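Local coordinates for berberine bridge enzyme-like 28 (Arabidopsis thaliana, PDB 5D79), which is a secreted, FAD-dependent plant oxidoreductase of the berberine bridge enzyme family that takes part in adaptation to salt stress, at residues N296-L301 / R387-E392; E436-K439 / E443-K446; A205-A210 / Q218-D223; C96-G101 / D515-F520. All blocks are in the same frame, centred on the assembly; numbering follows the deposited sequence.

Contact 1: residues N296-L301 / R387-E392; sequences NAVHAL and RLEAPE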
loop_
_atom_site.group_PDB
_atom_site.type_symbol
_atom_site.label_atom_id
_atom_site.label_comp_id
_atom_site.label_asym_id
_atom_site.label_seq_id
_atom_site.Cartn_x
_atom_site.Cartn_y
_atom_site.Cartn_z
ATOM N N ASN A 296 -12.838 -25.023 -4.313
ATOM C CA ASN A 296 -11.973 -25.364 -3.179
ATOM C C ASN A 296 -10.714 -26.154 -3.558
ATOM O O ASN A 296 -10.310 -27.079 -2.851
ATOM C CB ASN A 296 -12.773 -26.140 -2.128
ATOM C CG ASN A 296 -12.126 -26.103 -0.755
ATOM O OD1 ASN A 296 -11.418 -25.153 -0.406
ATOM N ND2 ASN A 296 -12.365 -27.143 0.033
ATOM N N ALA A 297 -10.095 -25.775 -4.671
ATOM C CA ALA A 297 -8.833 -26.369 -5.092
ATOM C C ALA A 297 -7.849 -25.282 -5.515
ATOM O O ALA A 297 -8.246 -24.207 -5.963
ATOM C CB ALA A 297 -9.057 -27.352 -6.217
ATOM N N VAL A 298 -6.563 -25.565 -5.361
ATOM C CA VAL A 298 -5.527 -24.623 -5.749
ATOM C C VAL A 298 -5.486 -24.467 -7.268
ATOM O O VAL A 298 -5.555 -25.446 -8.019
ATOM C CB VAL A 298 -4.150 -25.072 -5.224
ATOM C CG1 VAL A 298 -3.078 -24.043 -5.543
ATOM C CG2 VAL A 298 -4.225 -25.307 -3.738
ATOM N N HIS A 299 -5.388 -23.225 -7.716
ATOM C CA HIS A 299 -5.244 -22.960 -9.126
ATOM C C HIS A 299 -4.319 -21.765 -9.316
ATOM O O HIS A 299 -4.059 -21.037 -8.363
ATOM C CB HIS A 299 -6.620 -22.734 -9.777
ATOM C CG HIS A 299 -7.253 -21.408 -9.473
ATOM N ND1 HIS A 299 -8.356 -20.948 -10.159
ATOM C CD2 HIS A 299 -6.952 -20.446 -8.567
ATOM C CE1 HIS A 299 -8.701 -19.760 -9.696
ATOM N NE2 HIS A 299 -7.862 -19.429 -8.731
ATOM N N ALA A 300 -3.805 -21.598 -10.536
ATOM C CA ALA A 300 -3.060 -20.409 -10.938
ATOM C C ALA A 300 -3.955 -19.503 -11.761
ATOM O O ALA A 300 -4.483 -19.910 -12.791
ATOM C CB ALA A 300 -1.821 -20.775 -11.736
ATOM N N LEU A 301 -4.115 -18.273 -11.295
ATOM C CA LEU A 301 -4.921 -17.278 -11.975
ATOM C C LEU A 301 -4.022 -16.230 -12.649
ATOM O O LEU A 301 -3.362 -15.442 -11.981
ATOM C CB LEU A 301 -5.874 -16.619 -10.979
ATOM C CG LEU A 301 -7.144 -15.961 -11.503
ATOM C CD1 LEU A 301 -8.089 -17.015 -12.090
ATOM C CD2 LEU A 301 -7.809 -15.172 -10.380
ATOM N N ARG A 387 1.906 -25.708 -0.423
ATOM C CA ARG A 387 1.559 -25.125 0.862
ATOM C C ARG A 387 0.166 -24.468 0.846
ATOM O O ARG A 387 -0.480 -24.344 1.879
ATOM C CB ARG A 387 2.650 -24.138 1.295
ATOM C CG ARG A 387 3.905 -24.832 1.875
ATOM C CD ARG A 387 5.136 -23.951 1.760
ATOM N NE ARG A 387 6.349 -24.569 2.294
ATOM C CZ ARG A 387 6.808 -24.344 3.515
ATOM N NH1 ARG A 387 7.916 -24.934 3.935
ATOM N NH2 ARG A 387 6.150 -23.529 4.323
ATOM N N LEU A 388 -0.312 -24.086 -0.332
ATOM C CA LEU A 388 -1.640 -23.493 -0.442
ATOM C C LEU A 388 -2.759 -24.530 -0.301
ATOM O O LEU A 388 -3.917 -24.182 -0.072
ATOM C CB LEU A 388 -1.776 -22.746 -1.769
ATOM C CG LEU A 388 -1.177 -21.338 -1.792
ATOM C CD1 LEU A 388 -0.869 -20.931 -3.206
ATOM C CD2 LEU A 388 -2.132 -20.345 -1.163
ATOM N N GLU A 389 -2.411 -25.806 -0.426
ATOM C CA GLU A 389 -3.368 -26.877 -0.181
ATOM C C GLU A 389 -3.671 -27.038 1.315
ATOM O O GLU A 389 -4.576 -27.787 1.691
ATOM C CB GLU A 389 -2.849 -28.192 -0.754
ATOM C CG GLU A 389 -2.301 -28.072 -2.165
ATOM C CD GLU A 389 -1.801 -29.401 -2.719
ATOM O OE1 GLU A 389 -1.634 -30.357 -1.931
ATOM O OE2 GLU A 389 -1.577 -29.492 -3.946
ATOM N N ALA A 390 -2.904 -26.345 2.157
ATOM C CA ALA A 390 -3.081 -26.388 3.613
ATOM C C ALA A 390 -4.460 -25.879 4.012
ATOM O O ALA A 390 -4.979 -24.959 3.386
ATOM C CB ALA A 390 -1.996 -25.573 4.308
ATOM N N PRO A 391 -5.059 -26.480 5.057
ATOM C CA PRO A 391 -6.417 -26.102 5.452
ATOM C C PRO A 391 -6.491 -24.631 5.817
ATOM O O PRO A 391 -7.443 -23.955 5.431
ATOM C CB PRO A 391 -6.694 -26.983 6.678
ATOM C CG PRO A 391 -5.693 -28.086 6.613
ATOM C CD PRO A 391 -4.486 -27.495 5.962
ATOM N N GLU A 392 -5.478 -24.146 6.531
ATOM C CA GLU A 392 -5.460 -22.766 7.007
ATOM C C GLU A 392 -5.088 -21.784 5.877
ATOM O O GLU A 392 -5.120 -20.569 6.057
ATOM C CB GLU A 392 -4.518 -22.633 8.226
ATOM C CG GLU A 392 -3.000 -22.666 7.965
ATOM C CD GLU A 392 -2.408 -24.071 7.865
ATOM O OE1 GLU A 392 -3.177 -25.044 7.765
ATOM O OE2 GLU A 392 -1.159 -24.198 7.877
#

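Contact 2: residues E436-K439 / E443-K446; sequences EEDK and ETDK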
loop_
_atom_site.group_PDB
_atom_site.type_symbol
_atom_site.label_atom_id
_atom_site.label_comp_id
_atom_site.label_asym_id
_atom_site.label_seq_id
_atom_site.Cartn_x
_atom_site.Cartn_y
_atom_site.Cartn_z
ATOM N N GLU A 436 -14.412 -13.081 12.932
ATOM C CA GLU A 436 -15.034 -13.850 14.008
ATOM C C GLU A 436 -14.019 -14.650 14.809
ATOM O O GLU A 436 -14.084 -14.715 16.031
ATOM C CB GLU A 436 -16.084 -14.802 13.430
ATOM C CG GLU A 436 -17.362 -14.125 12.963
ATOM C CD GLU A 436 -17.228 -13.359 11.642
ATOM O OE1 GLU A 436 -16.148 -13.383 11.002
ATOM O OE2 GLU A 436 -18.229 -12.723 11.243
ATOM N N GLU A 437 -13.078 -15.257 14.095
ATOM C CA GLU A 437 -12.078 -16.144 14.679
ATOM C C GLU A 437 -11.113 -15.435 15.629
ATOM O O GLU A 437 -10.510 -16.081 16.493
ATOM C CB GLU A 437 -11.285 -16.836 13.562
ATOM C CG GLU A 437 -12.143 -17.706 12.652
ATOM C CD GLU A 437 -11.372 -18.274 11.472
ATOM O OE1 GLU A 437 -10.121 -18.228 11.492
ATOM O OE2 GLU A 437 -12.024 -18.760 10.520
ATOM N N ASP A 438 -10.975 -14.118 15.472
ATOM C CA ASP A 438 -10.043 -13.334 16.283
ATOM C C ASP A 438 -10.321 -13.403 17.799
ATOM O O ASP A 438 -9.476 -13.024 18.602
ATOM C CB ASP A 438 -10.055 -11.875 15.828
ATOM C CG ASP A 438 -9.401 -11.670 14.471
ATOM O OD1 ASP A 438 -8.343 -12.273 14.186
ATOM O OD2 ASP A 438 -9.948 -10.883 13.680
ATOM N N LYS A 439 -11.500 -13.886 18.180
ATOM C CA LYS A 439 -11.879 -14.056 19.587
ATOM C C LYS A 439 -10.908 -14.960 20.372
ATOM O O LYS A 439 -10.828 -14.860 21.594
ATOM C CB LYS A 439 -13.299 -14.627 19.663
ATOM C CG LYS A 439 -13.427 -15.927 18.878
ATOM C CD LYS A 439 -14.851 -16.378 18.650
ATOM C CE LYS A 439 -14.926 -17.326 17.449
ATOM N NZ LYS A 439 -13.658 -18.096 17.237
ATOM N N GLU A 443 -6.079 -19.526 18.182
ATOM C CA GLU A 443 -6.644 -20.172 17.002
ATOM C C GLU A 443 -6.162 -19.524 15.701
ATOM O O GLU A 443 -5.950 -20.214 14.699
ATOM C CB GLU A 443 -8.175 -20.151 17.055
ATOM C CG GLU A 443 -8.785 -20.960 18.196
ATOM C CD GLU A 443 -8.941 -22.434 17.871
ATOM O OE1 GLU A 443 -8.596 -22.837 16.738
ATOM O OE2 GLU A 443 -9.419 -23.188 18.751
ATOM N N THR A 444 -5.986 -18.204 15.716
ATOM C CA THR A 444 -5.551 -17.491 14.519
ATOM C C THR A 444 -4.039 -17.565 14.335
ATOM O O THR A 444 -3.503 -17.059 13.355
ATOM C CB THR A 444 -5.981 -16.016 14.560
ATOM O OG1 THR A 444 -5.296 -15.346 15.620
ATOM C CG2 THR A 444 -7.471 -15.917 14.793
ATOM N N ASP A 445 -3.365 -18.193 15.293
ATOM C CA ASP A 445 -1.924 -18.404 15.230
ATOM C C ASP A 445 -1.515 -19.195 13.992
ATOM O O ASP A 445 -0.462 -18.941 13.402
ATOM C CB ASP A 445 -1.435 -19.147 16.476
ATOM C CG ASP A 445 -0.982 -18.219 17.585
ATOM O OD1 ASP A 445 -1.126 -16.985 17.441
ATOM O OD2 ASP A 445 -0.490 -18.745 18.612
ATOM N N LYS A 446 -2.342 -20.160 13.605
ATOM C CA LYS A 446 -2.009 -21.057 12.505
ATOM C C LYS A 446 -1.825 -20.308 11.177
ATOM O O LYS A 446 -1.108 -20.774 10.285
ATOM C CB LYS A 446 -3.087 -22.138 12.369
ATOM C CG LYS A 446 -4.451 -21.638 11.900
ATOM C CD LYS A 446 -5.535 -22.701 12.101
ATOM C CE LYS A 446 -6.931 -22.168 11.769
ATOM N NZ LYS A 446 -8.031 -22.998 12.362
HETATM O O HOH W 1 -6.380 -13.084 15.900
#

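Contact 3: residues A205-A210 / Q218-D223; sequences ALVVDA and QAMGED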
loop_
_atom_site.group_PDB
_atom_site.type_symbol
_atom_site.label_atom_id
_atom_site.label_comp_id
_atom_site.label_asym_id
_atom_site.label_seq_id
_atom_site.Cartn_x
_atom_site.Cartn_y
_atom_site.Cartn_z
ATOM N N ALA A 205 2.869 18.900 -3.118
ATOM C CA ALA A 205 2.193 18.335 -1.961
ATOM C C ALA A 205 2.137 19.353 -0.860
ATOM O O ALA A 205 2.912 20.292 -0.847
ATOM C CB ALA A 205 2.911 17.082 -1.481
ATOM N N LEU A 206 1.210 19.163 0.067
ATOM C CA LEU A 206 1.161 19.986 1.267
ATOM C C LEU A 206 1.454 19.100 2.462
ATOM O O LEU A 206 0.854 18.038 2.598
ATOM C CB LEU A 206 -0.206 20.661 1.433
ATOM C CG LEU A 206 -0.713 21.584 0.330
ATOM C CD1 LEU A 206 -2.153 21.968 0.607
ATOM C CD2 LEU A 206 0.157 22.806 0.228
ATOM N N VAL A 207 2.376 19.524 3.317
ATOM C CA VAL A 207 2.669 18.766 4.528
ATOM C C VAL A 207 2.761 19.701 5.757
ATOM O O VAL A 207 3.246 20.829 5.661
ATOM C CB VAL A 207 3.979 17.932 4.347
ATOM C CG1 VAL A 207 5.171 18.836 4.093
ATOM C CG2 VAL A 207 4.236 17.019 5.544
ATOM N N VAL A 208 2.250 19.248 6.899
ATOM C CA VAL A 208 2.489 19.948 8.156
ATOM C C VAL A 208 3.688 19.313 8.853
ATOM O O VAL A 208 3.683 18.104 9.124
ATOM C CB VAL A 208 1.263 19.916 9.086
ATOM C CG1 VAL A 208 1.624 20.423 10.494
ATOM C CG2 VAL A 208 0.118 20.723 8.482
ATOM N N ASP A 209 4.722 20.119 9.115
ATOM C CA ASP A 209 5.937 19.607 9.751
ATOM C C ASP A 209 5.868 19.763 11.273
ATOM O O ASP A 209 4.857 20.228 11.817
ATOM C CB ASP A 209 7.194 20.287 9.177
ATOM C CG ASP A 209 7.288 21.760 9.520
ATOM O OD1 ASP A 209 6.260 22.375 9.831
ATOM O OD2 ASP A 209 8.399 22.316 9.468
ATOM N N ALA A 210 6.940 19.364 11.956
ATOM C CA ALA A 210 6.959 19.341 13.416
ATOM C C ALA A 210 6.741 20.730 14.020
ATOM O O ALA A 210 6.419 20.855 15.198
ATOM C CB ALA A 210 8.269 18.737 13.919
ATOM N N GLN A 218 7.558 23.750 -2.881
ATOM C CA GLN A 218 8.432 24.902 -2.910
ATOM C C GLN A 218 8.950 25.237 -1.512
ATOM O O GLN A 218 10.142 25.495 -1.331
ATOM C CB GLN A 218 7.678 26.088 -3.508
ATOM C CG GLN A 218 8.485 27.354 -3.746
ATOM C CD GLN A 218 7.610 28.481 -4.295
ATOM O OE1 GLN A 218 6.386 28.494 -4.092
ATOM N NE2 GLN A 218 8.230 29.427 -5.002
ATOM N N ALA A 219 8.060 25.206 -0.520
ATOM C CA ALA A 219 8.416 25.634 0.836
ATOM C C ALA A 219 9.142 24.553 1.619
ATOM O O ALA A 219 9.970 24.865 2.471
ATOM C CB ALA A 219 7.177 26.080 1.600
ATOM N N MET A 220 8.841 23.289 1.331
ATOM C CA MET A 220 9.410 22.185 2.093
ATOM C C MET A 220 10.812 21.799 1.627
ATOM O O MET A 220 11.598 21.289 2.416
ATOM C CB MET A 220 8.498 20.965 2.019
ATOM C CG MET A 220 8.640 20.167 0.737
ATOM S SD MET A 220 7.550 18.755 0.721
ATOM C CE MET A 220 5.958 19.562 0.564
ATOM N N GLY A 221 11.130 22.045 0.360
ATOM C CA GLY A 221 12.429 21.663 -0.169
ATOM C C GLY A 221 12.425 20.309 -0.859
ATOM O O GLY A 221 11.540 19.491 -0.613
ATOM N N GLU A 222 13.415 20.067 -1.720
ATOM C CA GLU A 222 13.433 18.863 -2.549
ATOM C C GLU A 222 13.669 17.607 -1.728
ATOM O O GLU A 222 13.118 16.560 -2.043
ATOM C CB GLU A 222 14.490 18.975 -3.652
ATOM C CG GLU A 222 14.090 19.909 -4.783
ATOM C CD GLU A 222 12.801 19.485 -5.465
ATOM O OE1 GLU A 222 12.817 18.449 -6.156
ATOM O OE2 GLU A 222 11.770 20.179 -5.307
ATOM N N ASP A 223 14.486 17.713 -0.679
ATOM C CA ASP A 223 14.762 16.585 0.213
ATOM C C ASP A 223 13.470 16.132 0.903
ATOM O O ASP A 223 13.159 14.938 0.972
ATOM C CB ASP A 223 15.825 16.963 1.263
ATOM C CG ASP A 223 17.221 16.436 0.921
ATOM O OD1 ASP A 223 17.339 15.587 0.015
ATOM O OD2 ASP A 223 18.201 16.863 1.577
#

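Contact 4: residues C96-G101 / D515-F520; sequences CAQLHG and DPTDFF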
loop_
_atom_site.group_PDB
_atom_site.type_symbol
_atom_site.label_atom_id
_atom_site.label_comp_id
_atom_site.label_asym_id
_atom_site.label_seq_id
_atom_site.Cartn_x
_atom_site.Cartn_y
_atom_site.Cartn_z
ATOM N N CYS A 96 0.049 21.507 19.880
ATOM C CA CYS A 96 -0.370 21.157 21.241
ATOM C C CYS A 96 0.225 19.847 21.741
ATOM O O CYS A 96 0.561 19.734 22.918
ATOM C CB CYS A 96 -1.893 21.064 21.334
ATOM S SG CYS A 96 -2.762 22.633 21.233
ATOM N N ALA A 97 0.318 18.853 20.858
ATOM C CA ALA A 97 0.869 17.546 21.214
ATOM C C ALA A 97 2.286 17.711 21.750
ATOM O O ALA A 97 2.619 17.267 22.854
ATOM C CB ALA A 97 0.857 16.601 20.004
ATOM N N GLN A 98 3.110 18.375 20.952
ATOM C CA GLN A 98 4.490 18.620 21.308
ATOM C C GLN A 98 4.611 19.432 22.593
ATOM O O GLN A 98 5.535 19.221 23.376
ATOM C CB GLN A 98 5.198 19.326 20.157
ATOM C CG GLN A 98 5.153 18.523 18.883
ATOM C CD GLN A 98 6.079 19.054 17.816
ATOM O OE1 GLN A 98 7.301 18.995 17.950
ATOM N NE2 GLN A 98 5.500 19.575 16.742
ATOM N N LEU A 99 3.669 20.343 22.815
ATOM C CA LEU A 99 3.698 21.204 23.997
ATOM C C LEU A 99 3.376 20.425 25.274
ATOM O O LEU A 99 3.830 20.779 26.352
ATOM C CB LEU A 99 2.715 22.368 23.833
ATOM C CG LEU A 99 2.795 23.503 24.854
ATOM C CD1 LEU A 99 3.935 24.461 24.510
ATOM C CD2 LEU A 99 1.469 24.238 24.945
ATOM N N HIS A 100 2.604 19.353 25.151
ATOM C CA HIS A 100 2.169 18.626 26.334
ATOM C C HIS A 100 2.663 17.181 26.351
ATOM O O HIS A 100 2.257 16.386 27.200
ATOM C CB HIS A 100 0.644 18.678 26.441
ATOM C CG HIS A 100 0.102 20.067 26.566
ATOM N ND1 HIS A 100 0.090 20.757 27.760
ATOM C CD2 HIS A 100 -0.438 20.900 25.644
ATOM C CE1 HIS A 100 -0.436 21.954 27.570
ATOM N NE2 HIS A 100 -0.769 22.066 26.297
ATOM N N GLY A 101 3.551 16.851 25.423
ATOM C CA GLY A 101 4.180 15.543 25.411
ATOM C C GLY A 101 3.264 14.438 24.931
ATOM O O GLY A 101 3.386 13.286 25.343
ATOM N N ASP A 515 12.737 16.884 10.961
ATOM C CA ASP A 515 12.129 16.432 12.212
ATOM C C ASP A 515 13.196 16.099 13.250
ATOM O O ASP A 515 13.358 14.937 13.618
ATOM C CB ASP A 515 11.236 15.208 11.947
ATOM C CG ASP A 515 10.436 14.782 13.168
ATOM O OD1 ASP A 515 10.354 15.562 14.145
ATOM O OD2 ASP A 515 9.879 13.666 13.147
ATOM N N PRO A 516 13.933 17.122 13.730
ATOM C CA PRO A 516 15.061 16.936 14.660
ATOM C C PRO A 516 14.656 16.596 16.105
ATOM O O PRO A 516 15.491 16.166 16.908
ATOM C CB PRO A 516 15.772 18.290 14.604
ATOM C CG PRO A 516 14.696 19.253 14.293
ATOM C CD PRO A 516 13.742 18.542 13.381
ATOM N N THR A 517 13.387 16.794 16.433
ATOM C CA THR A 517 12.886 16.391 17.734
ATOM C C THR A 517 12.444 14.940 17.695
ATOM O O THR A 517 12.183 14.343 18.740
ATOM C CB THR A 517 11.717 17.274 18.192
ATOM O OG1 THR A 517 10.790 17.448 17.113
ATOM C CG2 THR A 517 12.241 18.621 18.605
ATOM N N ASP A 518 12.380 14.382 16.486
ATOM C CA ASP A 518 11.827 13.054 16.248
ATOM C C ASP A 518 10.371 12.958 16.763
ATOM O O ASP A 518 10.001 11.985 17.419
ATOM C CB ASP A 518 12.716 11.990 16.901
ATOM C CG ASP A 518 12.417 10.582 16.406
ATOM O OD1 ASP A 518 11.773 10.442 15.347
ATOM O OD2 ASP A 518 12.832 9.614 17.079
ATOM N N PHE A 519 9.545 13.963 16.466
ATOM C CA PHE A 519 8.153 13.921 16.906
ATOM C C PHE A 519 7.392 12.818 16.188
ATOM O O PHE A 519 6.653 12.051 16.808
ATOM C CB PHE A 519 7.428 15.256 16.684
ATOM C CG PHE A 519 5.946 15.215 17.060
ATOM C CD1 PHE A 519 5.546 15.177 18.402
ATOM C CD2 PHE A 519 4.958 15.207 16.078
ATOM C CE1 PHE A 519 4.188 15.134 18.754
ATOM C CE2 PHE A 519 3.598 15.163 16.427
ATOM C CZ PHE A 519 3.216 15.128 17.766
ATOM N N PHE A 520 7.563 12.744 14.876
ATOM C CA PHE A 520 6.846 11.751 14.091
ATOM C C PHE A 520 7.573 10.412 14.106
ATOM O O PHE A 520 8.496 10.190 13.325
ATOM C CB PHE A 520 6.644 12.265 12.669
ATOM C CG PHE A 520 5.794 13.497 12.606
ATOM C CD1 PHE A 520 4.416 13.403 12.678
ATOM C CD2 PHE A 520 6.372 14.751 12.511
ATOM C CE1 PHE A 520 3.631 14.531 12.635
ATOM C CE2 PHE A 520 5.588 15.888 12.475
ATOM C CZ PHE A 520 4.218 15.777 12.536
#

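Contact 1: residues N296-L301 / R387-E392
Val298 meets Leu388 and Glu389 where a β-strand begins and the last part of helix 378-388 gives way to a loop, an example of how one branched residue can carry a strand-to-helix contact. The first segment approaches this point through Asn296 and Ala297. Asn296 OD1 accepts a bond from Arg292, which also reaches the carbonyl O of Leu388, so one arginine ties both segments together from outside.

Val298 then turns its side chain onto Leu388 and Glu389. With CG1 anti to the backbone N (chi1 -176°), both methyls face segment 387-392. CG2 goes deepest, lying 3.7 Å from Glu389 CG and 3.8 Å from Leu388 C, and so rests on the peptide link between the two residues as well as on side-chain carbon. Leu388 CB is met by both branches, at 4.1 Å from Val298 CG2 and 4.2 Å from Val298 CG1, and the two side chains cross at about a right angle. Glu389 offers just its aliphatic part: the chain beyond CG is extended and carries the carboxylate away from the valine, to the exposed outside. The bond from Ala390 N to Arg387 O (3.2 Å) closes a turn around these residues.

From His299 to Leu301 the strand leaves the contact and pairs with strand 284-292 on one side and strand 253-260 on the other, inside the seven-stranded antiparallel sheet. Helix 378-388 lies against this sheet, its Trp385 touching Val298 and Ala300, while helix 441-458 packs beside segment 387-392 through Trp450.

Contact 2: residues E436-K439 / E443-K446
Thr444 presses its methyl group onto the turn formed by Glu437 and Asp438, and van der Waals packing is the first of three kinds of interaction here. CG2 of Thr444 sits 3.5 Å from Glu437 O and 4.1 Å from Glu437 CB. It also comes within 3.8 Å of Asp438 OD1, the two side chains crossing at about a right angle.

Water bridging is the second. A single water donates to Asp438 OD1 at 2.7 Å and lies 2.5 Å from Thr444 OG1. With OG1 held between the backbone N and the carbonyl carbon (chi1 66°), the threonine shows its methyl to the turn and its hydroxyl to the water, while OG1 also bonds to the carbonyl of Lys441. The setting is a tight strand-to-helix connection: strand 425-434 runs into the 3-10 turn 436-439, and helix 441-458 starts almost at once.

Hydrogen bonds of the carboxylates to residues outside the segments make up the third. Asp438 is gripped at both oxygens, OD1 by Trp433 and OD2 by Ser364, which probably fixes the rotation of the carboxylate that accepts from the water. Glu437 OE1 bonds to Tyr447, one turn after Thr444 on helix 441-458. A more distant charge, Lys446 NZ, stays 5.3 Å from that Glu437 OE1, a separation at which their opposite charges may attract but do not touch.

Contact 3: residues A205-A210 / Q218-D223
Val207 and Met220 face each other with their CA atoms 7.9 Å apart, strand 202-208 passing alongside the short helix 217-220, and the separation widens to 9.1 Å between the CA atoms of Ala205 and Gln218.

One long side chain spans this gap. Met220 has CG between its backbone N and carbonyl carbon (chi1 80°), runs straight to the sulfur, and bends at the last bond (chi3 70°), which swings the terminal methyl onto the strand. CE lands 3.7 Å from Val207 CG1, while SD remains 4.1 Å from that same Val207 CG1; the two side chains meet at about a right angle. The methyl also comes 3.4 Å from Ala205 O and 4.4 Å from Ala205 CB, so it straddles backbone and side chain of alternate strand residues. Leu215, Phe225 and Ile228 also pack against Met220, and Tyr224 against Val207, whose side chain lies about 6 Å from the bound FAD. Directly after Met220, Gly221 takes a positive phi (95°) and serves as N-cap of helix 222-227, redirecting the chain.

The contact is thus apolar in its side chains, within the PCMH-type FAD-binding region. Its one polar element is Ala205 O, toward which the methyl, slightly polarised by its sulfur, may be weakly attracted; the grip otherwise rests on dispersion and on burial of all three residues.

Contact 4: residues C96-G101 / D515-F520
Gln98 lies flat over one face of the Phe519 ring, and Ala97, its neighbour on helix 87-100, touches the far end of the same ring. The glutamine CG stands 3.7 Å from the ring centroid, 25° off the normal, which makes a CH-pi contact; it is displaced toward the rim, nearest CD1 of Phe519 at 3.4 Å. Beyond CG the chain is extended and lays the amide over the base of the ring, the two planes stacked only 25° apart. Ala97 CB approaches Phe519 CZ obliquely at 3.6 Å. The phenylalanine reaches across because its CG is anti to the backbone N (chi1 177°), which throws the ring from the loop toward the helix. Thr517 OG1 comes no nearer than 3.9 Å to Gln98 OE1, a loose approach and not a bond.

The loop is shaped to present this ring. Asp515 to Asp518 form a type I turn, and the Asp515 carboxylate then receives two backbone donors on its syn sides: Phe519 N to OD1 at 2.9 Å, and Phe520 N to OD2 at 3.0 Å. Lys511 pairs with both Asp515 and Asp518, which probably steadies the carboxylate further. Within the loop, CD2 of Phe519 sits 3.5 Å above the plane of the Phe520 ring, over its centre.

Elsewhere on its surface the helix is tied by the Cys34–Cys96 disulfide to helix 29-36. The arrangement is that of a PCMH-type flavoprotein of the berberine bridge family, in which the C-terminal berberine-like region folds back onto the FAD-binding domain.

From the N terminus, contact 4 opens first, at 96-101, and its loop of over 400 residues encloses the three others. Contact 3 closes early, a short link from strand to helix within the FAD-binding region. Contact 1 follows, spanning a strand of the seven-stranded sheet and a helix against it, and contact 2 closes a still shorter strand-to-helix connection; these three run in series and none cross. Residues 515-520 finally return to complete contact 4, about 17 Å from contact 3 between centres, where Ala210 packs on Asp515. Contacts 1 and 2 touch through Glu392 and Lys446, while contacts 1 and 3 lie on opposite sides of the chain's centre.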